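Local coordinates for adenosylmethionine-8-amino-7-oxononanoate aminotransferase (Methanocaldococcus jannaschii, PDB 6ZHK) that catalyses pyridoxal-phosphate-dependent transamination of D-amino acids as a thermostable homodimeric enzyme of the class-III aminotransferase family, at the interface of chains A and B. Numbering follows the deposited sequence. Chains: chain A/B, Adenosylmethionine-8-amino-7-oxononanoate aminotransferase.

Contact 1: the interface of chains A and B. Residues chain A 24-26, 62, 429, 431; chain B 89-93.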
loop_
_atom_site.group_PDB
_atom_site.type_symbol
_atom_site.label_atom_id
_atom_site.label_comp_id
_atom_site.label_asym_id
_atom_site.label_seq_id
_atom_site.Cartn_x
_atom_site.Cartn_y
_atom_site.Cartn_z
ATOM N N PRO A 24 5.539 1.524 -13.597
ATOM C CA PRO A 24 4.110 1.804 -13.425
ATOM C C PRO A 24 3.636 2.727 -14.569
ATOM O O PRO A 24 4.392 3.605 -15.005
ATOM C CB PRO A 24 4.098 2.588 -12.092
ATOM C CG PRO A 24 5.519 3.228 -11.951
ATOM C CD PRO A 24 6.395 2.130 -12.549
ATOM N N TYR A 25 2.383 2.537 -15.009
ATOM C CA TYR A 25 1.686 3.393 -15.964
ATOM C C TYR A 25 2.582 3.678 -17.177
ATOM O O TYR A 25 2.705 4.815 -17.566
ATOM C CB TYR A 25 1.233 4.730 -15.342
ATOM C CG TYR A 25 -0.138 4.609 -14.715
ATOM C CD1 TYR A 25 -1.280 4.771 -15.477
ATOM C CD2 TYR A 25 -0.279 4.271 -13.378
ATOM C CE1 TYR A 25 -2.555 4.614 -14.927
ATOM C CE2 TYR A 25 -1.541 4.132 -12.791
ATOM C CZ TYR A 25 -2.667 4.331 -13.570
ATOM O OH TYR A 25 -3.917 4.165 -13.032
ATOM N N THR A 26 3.217 2.657 -17.765
ATOM C CA THR A 26 4.174 2.964 -18.806
ATOM C C THR A 26 4.151 1.848 -19.856
ATOM O O THR A 26 4.273 0.662 -19.525
ATOM C CB THR A 26 5.603 2.987 -18.200
ATOM O OG1 THR A 26 5.842 4.074 -17.284
ATOM C CG2 THR A 26 6.691 3.037 -19.270
ATOM N N ILE A 62 4.764 13.599 -9.097
ATOM C CA ILE A 62 3.418 13.037 -9.193
ATOM C C ILE A 62 2.641 13.392 -7.908
ATOM O O ILE A 62 1.996 12.526 -7.245
ATOM C CB ILE A 62 3.381 11.535 -9.578
ATOM C CG1 ILE A 62 4.489 11.095 -10.545
ATOM C CG2 ILE A 62 1.961 11.107 -10.049
ATOM C CD1 ILE A 62 4.395 11.709 -11.925
ATOM N N TYR A 429 10.406 19.272 -15.832
ATOM C CA TYR A 429 9.840 17.943 -15.890
ATOM C C TYR A 429 8.338 18.116 -15.687
ATOM O O TYR A 429 7.901 18.632 -14.644
ATOM C CB TYR A 429 10.356 17.049 -14.742
ATOM C CG TYR A 429 9.606 15.732 -14.689
ATOM C CD1 TYR A 429 9.503 14.910 -15.805
ATOM C CD2 TYR A 429 9.023 15.316 -13.505
ATOM C CE1 TYR A 429 8.790 13.701 -15.771
ATOM C CE2 TYR A 429 8.340 14.107 -13.435
ATOM C CZ TYR A 429 8.222 13.308 -14.568
ATOM O OH TYR A 429 7.436 12.193 -14.429
ATOM N N ARG A 431 4.730 15.676 -16.351
ATOM C CA ARG A 431 4.047 14.476 -16.838
ATOM C C ARG A 431 2.601 14.819 -17.189
ATOM O O ARG A 431 1.846 15.234 -16.316
ATOM C CB ARG A 431 4.029 13.321 -15.817
ATOM C CG ARG A 431 3.411 12.051 -16.390
ATOM C CD ARG A 431 3.483 10.913 -15.381
ATOM N NE ARG A 431 2.764 9.719 -15.802
ATOM C CZ ARG A 431 3.299 8.726 -16.521
ATOM N NH1 ARG A 431 4.563 8.784 -16.973
ATOM N NH2 ARG A 431 2.537 7.692 -16.800
ATOM N N THR B 89 9.927 9.782 -9.165
ATOM C CA THR B 89 8.938 8.828 -9.692
ATOM C C THR B 89 9.577 7.704 -10.522
ATOM O O THR B 89 10.578 7.919 -11.231
ATOM C CB THR B 89 7.843 9.585 -10.472
ATOM O OG1 THR B 89 6.755 8.674 -10.545
ATOM C CG2 THR B 89 8.274 10.021 -11.860
ATOM N N LEU B 90 8.853 6.561 -10.587
ATOM C CA LEU B 90 9.062 5.561 -11.636
ATOM C C LEU B 90 8.031 5.657 -12.783
ATOM O O LEU B 90 8.082 4.877 -13.743
ATOM C CB LEU B 90 9.085 4.160 -11.018
ATOM C CG LEU B 90 10.506 3.642 -10.730
ATOM C CD1 LEU B 90 11.291 4.490 -9.727
ATOM C CD2 LEU B 90 10.527 2.169 -10.346
ATOM N N LEU B 91 7.080 6.604 -12.708
ATOM C CA LEU B 91 6.121 6.747 -13.790
ATOM C C LEU B 91 6.841 7.461 -14.946
ATOM O O LEU B 91 6.984 8.688 -14.906
ATOM C CB LEU B 91 4.891 7.555 -13.310
ATOM C CG LEU B 91 3.822 6.729 -12.559
ATOM C CD1 LEU B 91 4.235 6.535 -11.095
ATOM C CD2 LEU B 91 2.446 7.407 -12.655
ATOM N N GLY B 92 7.357 6.691 -15.916
ATOM C CA GLY B 92 7.980 7.273 -17.120
ATOM C C GLY B 92 9.385 7.828 -16.831
ATOM O O GLY B 92 9.959 8.490 -17.669
ATOM N N CYS B 93 9.903 7.600 -15.599
ATOM C CA CYS B 93 11.272 7.958 -15.224
ATOM C C CYS B 93 11.851 6.792 -14.443
ATOM O O CYS B 93 11.105 5.902 -13.997
ATOM C CB CYS B 93 11.359 9.197 -14.345
ATOM S SG CYS B 93 10.516 10.667 -14.993
HETATM O O HOH W 1 6.662 11.036 -17.194
#

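Contact 2: the interface of chains A and B. Residues chain A 86-87, 308, 342, 344-345; chain B 78, 307-309, 345.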
loop_
_atom_site.group_PDB
_atom_site.type_symbol
_atom_site.label_atom_id
_atom_site.label_comp_id
_atom_site.label_asym_id
_atom_site.label_seq_id
_atom_site.Cartn_x
_atom_site.Cartn_y
_atom_site.Cartn_z
ATOM N N CYS A 86 13.167 1.988 13.458
ATOM C CA CYS A 86 12.537 2.235 12.167
ATOM C C CYS A 86 11.096 1.726 12.183
ATOM O O CYS A 86 10.221 2.341 11.612
ATOM C CB CYS A 86 13.334 1.566 11.067
ATOM S SG CYS A 86 14.959 2.349 10.844
ATOM N N HIS A 87 10.869 0.571 12.804
ATOM C CA HIS A 87 9.525 0.033 12.751
ATOM C C HIS A 87 9.240 -0.901 13.933
ATOM O O HIS A 87 9.873 -1.937 14.107
ATOM C CB HIS A 87 9.276 -0.747 11.461
ATOM C CG HIS A 87 7.867 -1.234 11.443
ATOM N ND1 HIS A 87 6.763 -0.378 11.250
ATOM C CD2 HIS A 87 7.380 -2.467 11.644
ATOM C CE1 HIS A 87 5.635 -1.091 11.344
ATOM N NE2 HIS A 87 6.001 -2.380 11.619
ATOM N N LEU A 308 8.077 9.892 1.775
ATOM C CA LEU A 308 7.813 8.489 2.108
ATOM C C LEU A 308 6.307 8.183 1.900
ATOM O O LEU A 308 5.437 9.072 1.942
ATOM C CB LEU A 308 8.201 8.252 3.586
ATOM C CG LEU A 308 9.673 7.973 3.888
ATOM C CD1 LEU A 308 9.921 8.074 5.405
ATOM C CD2 LEU A 308 10.076 6.560 3.393
ATOM N N ASN A 342 4.253 2.937 10.660
ATOM C CA ASN A 342 5.710 2.793 10.716
ATOM C C ASN A 342 6.387 4.106 11.200
ATOM O O ASN A 342 6.013 5.201 10.776
ATOM C CB ASN A 342 6.194 2.447 9.291
ATOM C CG ASN A 342 7.681 2.612 9.125
ATOM O OD1 ASN A 342 8.185 3.691 8.916
ATOM N ND2 ASN A 342 8.373 1.490 9.043
ATOM N N LEU A 344 9.439 5.600 10.761
ATOM C CA LEU A 344 10.030 6.471 9.734
ATOM C C LEU A 344 8.965 7.246 8.946
ATOM O O LEU A 344 9.099 8.467 8.743
ATOM C CB LEU A 344 10.920 5.651 8.810
ATOM C CG LEU A 344 12.076 4.936 9.517
ATOM C CD1 LEU A 344 12.941 4.254 8.465
ATOM C CD2 LEU A 344 12.937 5.912 10.455
ATOM N N LEU A 345 7.858 6.569 8.534
ATOM C CA LEU A 345 6.824 7.252 7.769
ATOM C C LEU A 345 6.287 8.375 8.636
ATOM O O LEU A 345 6.081 9.480 8.146
ATOM C CB LEU A 345 5.639 6.329 7.380
ATOM C CG LEU A 345 6.041 4.979 6.777
ATOM C CD1 LEU A 345 4.836 4.187 6.284
ATOM C CD2 LEU A 345 6.963 5.178 5.584
ATOM N N ILE B 78 19.664 4.087 4.581
ATOM C CA ILE B 78 18.511 5.004 4.553
ATOM C C ILE B 78 18.991 6.440 4.705
ATOM O O ILE B 78 18.570 7.352 3.955
ATOM C CB ILE B 78 17.463 4.593 5.613
ATOM C CG1 ILE B 78 16.800 3.249 5.306
ATOM C CG2 ILE B 78 16.389 5.671 5.809
ATOM C CD1 ILE B 78 15.956 2.691 6.458
ATOM N N TYR B 307 12.395 -2.642 7.993
ATOM C CA TYR B 307 12.474 -1.249 8.435
ATOM C C TYR B 307 11.564 -0.295 7.693
ATOM O O TYR B 307 11.208 0.799 8.233
ATOM C CB TYR B 307 13.894 -0.656 8.377
ATOM C CG TYR B 307 14.858 -1.272 9.363
ATOM C CD1 TYR B 307 14.444 -2.240 10.279
ATOM C CD2 TYR B 307 16.140 -0.758 9.500
ATOM C CE1 TYR B 307 15.357 -2.809 11.176
ATOM C CE2 TYR B 307 17.042 -1.290 10.412
ATOM C CZ TYR B 307 16.640 -2.288 11.288
ATOM O OH TYR B 307 17.537 -2.780 12.226
ATOM N N LEU B 308 11.179 -0.692 6.469
ATOM C CA LEU B 308 10.303 0.172 5.662
ATOM C C LEU B 308 9.368 -0.669 4.780
ATOM O O LEU B 308 9.648 -1.851 4.498
ATOM C CB LEU B 308 11.172 1.057 4.765
ATOM C CG LEU B 308 11.730 2.351 5.368
ATOM C CD1 LEU B 308 12.806 2.929 4.379
ATOM C CD2 LEU B 308 10.633 3.392 5.597
ATOM N N PRO B 309 8.254 -0.085 4.294
ATOM C CA PRO B 309 7.304 -0.844 3.472
ATOM C C PRO B 309 7.694 -0.836 2.006
ATOM O O PRO B 309 7.322 0.053 1.262
ATOM C CB PRO B 309 6.003 -0.044 3.587
ATOM C CG PRO B 309 6.466 1.378 3.839
ATOM C CD PRO B 309 7.697 1.239 4.694
ATOM N N LEU B 345 12.913 3.399 0.362
ATOM C CA LEU B 345 12.483 2.017 0.489
ATOM C C LEU B 345 13.549 1.145 -0.145
ATOM O O LEU B 345 13.925 0.098 0.408
ATOM C CB LEU B 345 11.125 1.746 -0.204
ATOM C CG LEU B 345 9.987 2.730 0.105
ATOM C CD1 LEU B 345 8.664 2.251 -0.532
ATOM C CD2 LEU B 345 9.766 2.831 1.634
#

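Contact 3: the interface of chains A and B. Residues chain A 13, 38-40, 50; chain B 84-85, 95-96.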
loop_
_atom_site.group_PDB
_atom_site.type_symbol
_atom_site.label_atom_id
_atom_site.label_comp_id
_atom_site.label_asym_id
_atom_site.label_seq_id
_atom_site.Cartn_x
_atom_site.Cartn_y
_atom_site.Cartn_z
ATOM N N LEU A 13 23.220 1.435 -16.220
ATOM C CA LEU A 13 22.032 1.828 -15.453
ATOM C C LEU A 13 20.838 1.895 -16.395
ATOM O O LEU A 13 19.779 1.369 -16.079
ATOM C CB LEU A 13 22.187 3.176 -14.736
ATOM C CG LEU A 13 23.069 3.186 -13.482
ATOM C CD1 LEU A 13 23.227 4.610 -12.925
ATOM C CD2 LEU A 13 22.532 2.230 -12.398
ATOM N N ILE A 38 16.773 9.516 -15.515
ATOM C CA ILE A 38 17.148 8.653 -14.396
ATOM C C ILE A 38 17.671 9.564 -13.298
ATOM O O ILE A 38 18.693 10.226 -13.457
ATOM C CB ILE A 38 18.146 7.522 -14.767
ATOM C CG1 ILE A 38 17.624 6.620 -15.882
ATOM C CG2 ILE A 38 18.507 6.716 -13.506
ATOM C CD1 ILE A 38 16.291 5.986 -15.578
ATOM N N ILE A 39 16.914 9.673 -12.202
ATOM C CA ILE A 39 17.215 10.684 -11.211
ATOM C C ILE A 39 18.199 10.114 -10.195
ATOM O O ILE A 39 18.074 8.968 -9.762
ATOM C CB ILE A 39 15.906 11.228 -10.583
ATOM C CG1 ILE A 39 15.003 11.878 -11.632
ATOM C CG2 ILE A 39 16.230 12.165 -9.431
ATOM C CD1 ILE A 39 15.748 12.929 -12.530
ATOM N N GLU A 40 19.162 10.951 -9.794
ATOM C CA GLU A 40 20.248 10.553 -8.895
ATOM C C GLU A 40 20.203 11.343 -7.600
ATOM O O GLU A 40 20.622 10.857 -6.555
ATOM C CB GLU A 40 21.620 10.673 -9.587
ATOM C CG GLU A 40 22.641 9.701 -8.959
ATOM C CD GLU A 40 23.601 10.409 -8.044
ATOM O OE1 GLU A 40 24.442 9.734 -7.385
ATOM O OE2 GLU A 40 23.510 11.653 -8.001
ATOM N N ILE A 50 21.415 11.592 -13.704
ATOM C CA ILE A 50 22.688 10.909 -13.586
ATOM C C ILE A 50 23.709 11.592 -14.507
ATOM O O ILE A 50 24.886 11.244 -14.418
ATOM C CB ILE A 50 22.539 9.416 -13.942
ATOM C CG1 ILE A 50 22.043 9.209 -15.389
ATOM C CG2 ILE A 50 21.704 8.645 -12.885
ATOM C CD1 ILE A 50 22.000 7.724 -15.857
ATOM N N LYS B 84 20.724 12.290 -0.556
ATOM C CA LYS B 84 20.711 12.464 -2.007
ATOM C C LYS B 84 19.330 12.875 -2.505
ATOM O O LYS B 84 19.182 13.906 -3.153
ATOM C CB LYS B 84 21.111 11.154 -2.693
ATOM C CG LYS B 84 22.570 10.751 -2.547
ATOM C CD LYS B 84 22.710 9.314 -3.010
ATOM C CE LYS B 84 24.112 9.031 -3.484
ATOM N NZ LYS B 84 24.171 8.150 -4.683
ATOM N N ILE B 85 18.331 12.001 -2.288
ATOM C CA ILE B 85 16.944 12.265 -2.643
ATOM C C ILE B 85 16.087 11.124 -2.073
ATOM O O ILE B 85 16.425 9.951 -2.188
ATOM C CB ILE B 85 16.715 12.382 -4.168
ATOM C CG1 ILE B 85 15.249 12.716 -4.472
ATOM C CG2 ILE B 85 17.202 11.135 -4.897
ATOM C CD1 ILE B 85 14.972 12.991 -5.942
ATOM N N ASN B 95 15.037 5.721 -11.265
ATOM C CA ASN B 95 15.867 6.275 -10.205
ATOM C C ASN B 95 16.967 5.263 -9.877
ATOM O O ASN B 95 16.785 4.072 -10.142
ATOM C CB ASN B 95 15.126 6.835 -8.992
ATOM C CG ASN B 95 14.496 5.756 -8.122
ATOM O OD1 ASN B 95 15.108 4.731 -7.841
ATOM N ND2 ASN B 95 13.304 6.028 -7.626
ATOM N N VAL B 96 18.129 5.739 -9.350
ATOM C CA VAL B 96 19.258 4.783 -9.255
ATOM C C VAL B 96 19.006 3.579 -8.340
ATOM O O VAL B 96 19.314 2.435 -8.714
ATOM C CB VAL B 96 20.591 5.467 -8.873
ATOM C CG1 VAL B 96 21.730 4.445 -8.752
ATOM C CG2 VAL B 96 20.928 6.519 -9.927
#

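Contact 1: the interface of chains A and B
A:Arg431 leaves the backbone with CG anti to its N (chi1 -175°) and stays extended to NE, which carries the guanidinium across B:Leu91. The two side chains cross at about a right angle. CB of B:Leu91 lies 3.7 Å above the centre of the A:Arg431 guanidinium plane and covers one face. The edge serves polar partners. NH2 donates in plane to the backbone O of A:Tyr25 at 3.0 Å. NH1 meets a water, which also links the phenol OH of A:Tyr429 and the backbone O of B:Leu91. NH1 also comes 3.2 Å from O of B:Leu91, but its hydrogens are not aimed there and the water makes the link. The branches of B:Leu91 divide: CD1 packs on CG of A:Pro24 at 3.6 Å, and CD2 turns to NE of A:Arg431 and CB of A:Tyr25. B:Thr89 helps shape the loop. Its OG1, anti to the backbone N (chi1 -161°), accepts from N of B:Leu91 at 3.0 Å. Its CB packs on CG1 of A:Ile62. At this dimer interface, loop 89-93 of one subunit probably helps position an arginine of the other that is predicted to bind substrate. The SG of B:Cys93 rests against CZ of A:Tyr429 at 3.5 Å, beside the phenol OH.

Contact 2: the interface of chains A and B
A:Leu344 packs against B:Leu308 in the dimer interface, the two side chains crossing at about a right angle. From its base, CB of A:Leu344 meets CD2 of B:Leu308 at 3.9 Å. CG stands anti to the carbonyl carbon (chi1 -59°), which aims the branched end at chain B. The CD1 tip then touches both CG and CD2 of B:Leu308. It also reaches CD1 of B:Ile78 at 3.9 Å. B:Leu308 meets its own twin too: CD2 of A:Leu308 and CD2 of B:Leu308 are 3.9 Å apart, so this pair lies close to the two-fold axis. A:Leu345 comes tip to tip with B:Pro309.

A:Asn342 adds a polar tie. Its amide ND2 donates to the backbone O of B:Tyr307 at 3.0 Å (158° at H). That O lies in the amide plane of A:Asn342, although the donor sits above the carbonyl plane of B:Tyr307. The other end of the amide is also used: OD1 accepts from N of A:Leu345 at 2.9 Å. Together the two bonds should fix the rotation of the amide. Beside them, CB of A:Cys86 packs on CB of B:Tyr307 at 3.5 Å, and its SG lies near CD2 of the ring.

In the fold, A:Asn342 caps the start of helix 343-358, this helix end faces the loop 307-309 of chain B, and helix 72-82 of chain B touches A:Leu344 through B:Ile78.

Contact 3: the interface of chains A and B
The carboxylate of A:Glu40 is met from above its plane by NZ of B:Lys84, 48° out of it. NZ donates to OE1 of A:Glu40 at 3.1 Å, and the pair forms a salt bridge. A bend at chi2 (-103°) of A:Glu40 turns the carboxylate toward the lysine. The side chains of A:Glu40 and B:Lys84 cross obliquely. Lower down, A:Glu40 runs alongside B:Val96 and points the same way, with its CG 3.7 Å from CG2 of B:Val96. The same methyl, CG2 of B:Val96, touches CG2 of A:Ile50 at 3.7 Å. B:Val96 is thus held by carbon on two neighbours while its backbone takes part in a bond. Its N donates to the backbone O of A:Ile39 at 3.3 Å. B:Val96 opens helix 96-108, so A:Ile39 O meets an N-H of the first turn. A:Ile39 and B:Asn95 also form a parallel beta bridge. The side chains of A:Ile39 and B:Ile85 cross at about a right angle, with CG2 of A:Ile39 3.8 Å from CD1 of B:Ile85. The site joins strand 38-43 of one subunit to strand 94-95 and the following helix start of the other, and so helps fasten the N-terminal part of each chain to its partner in the homodimer.

The three contacts belong to one two-fold dimer interface, and each has a twin with the chains exchanged. The C-alpha centres of contact 1 and contact 3 are about 14 Å apart. Contact 2 lies about 22 Å from contact 1 and about 20 Å from contact 3. One stretch of sequence serves all three. Residues 84-85 and 95-96 act in contact 3, residues 89-93 in contact 1, and residues 86-87 in contact 2, there from the opposite chain. Segment 84-96, after helix 72-82, therefore probably helps fasten the dimer, while contact 2 also relies on 307-309 and 342-345.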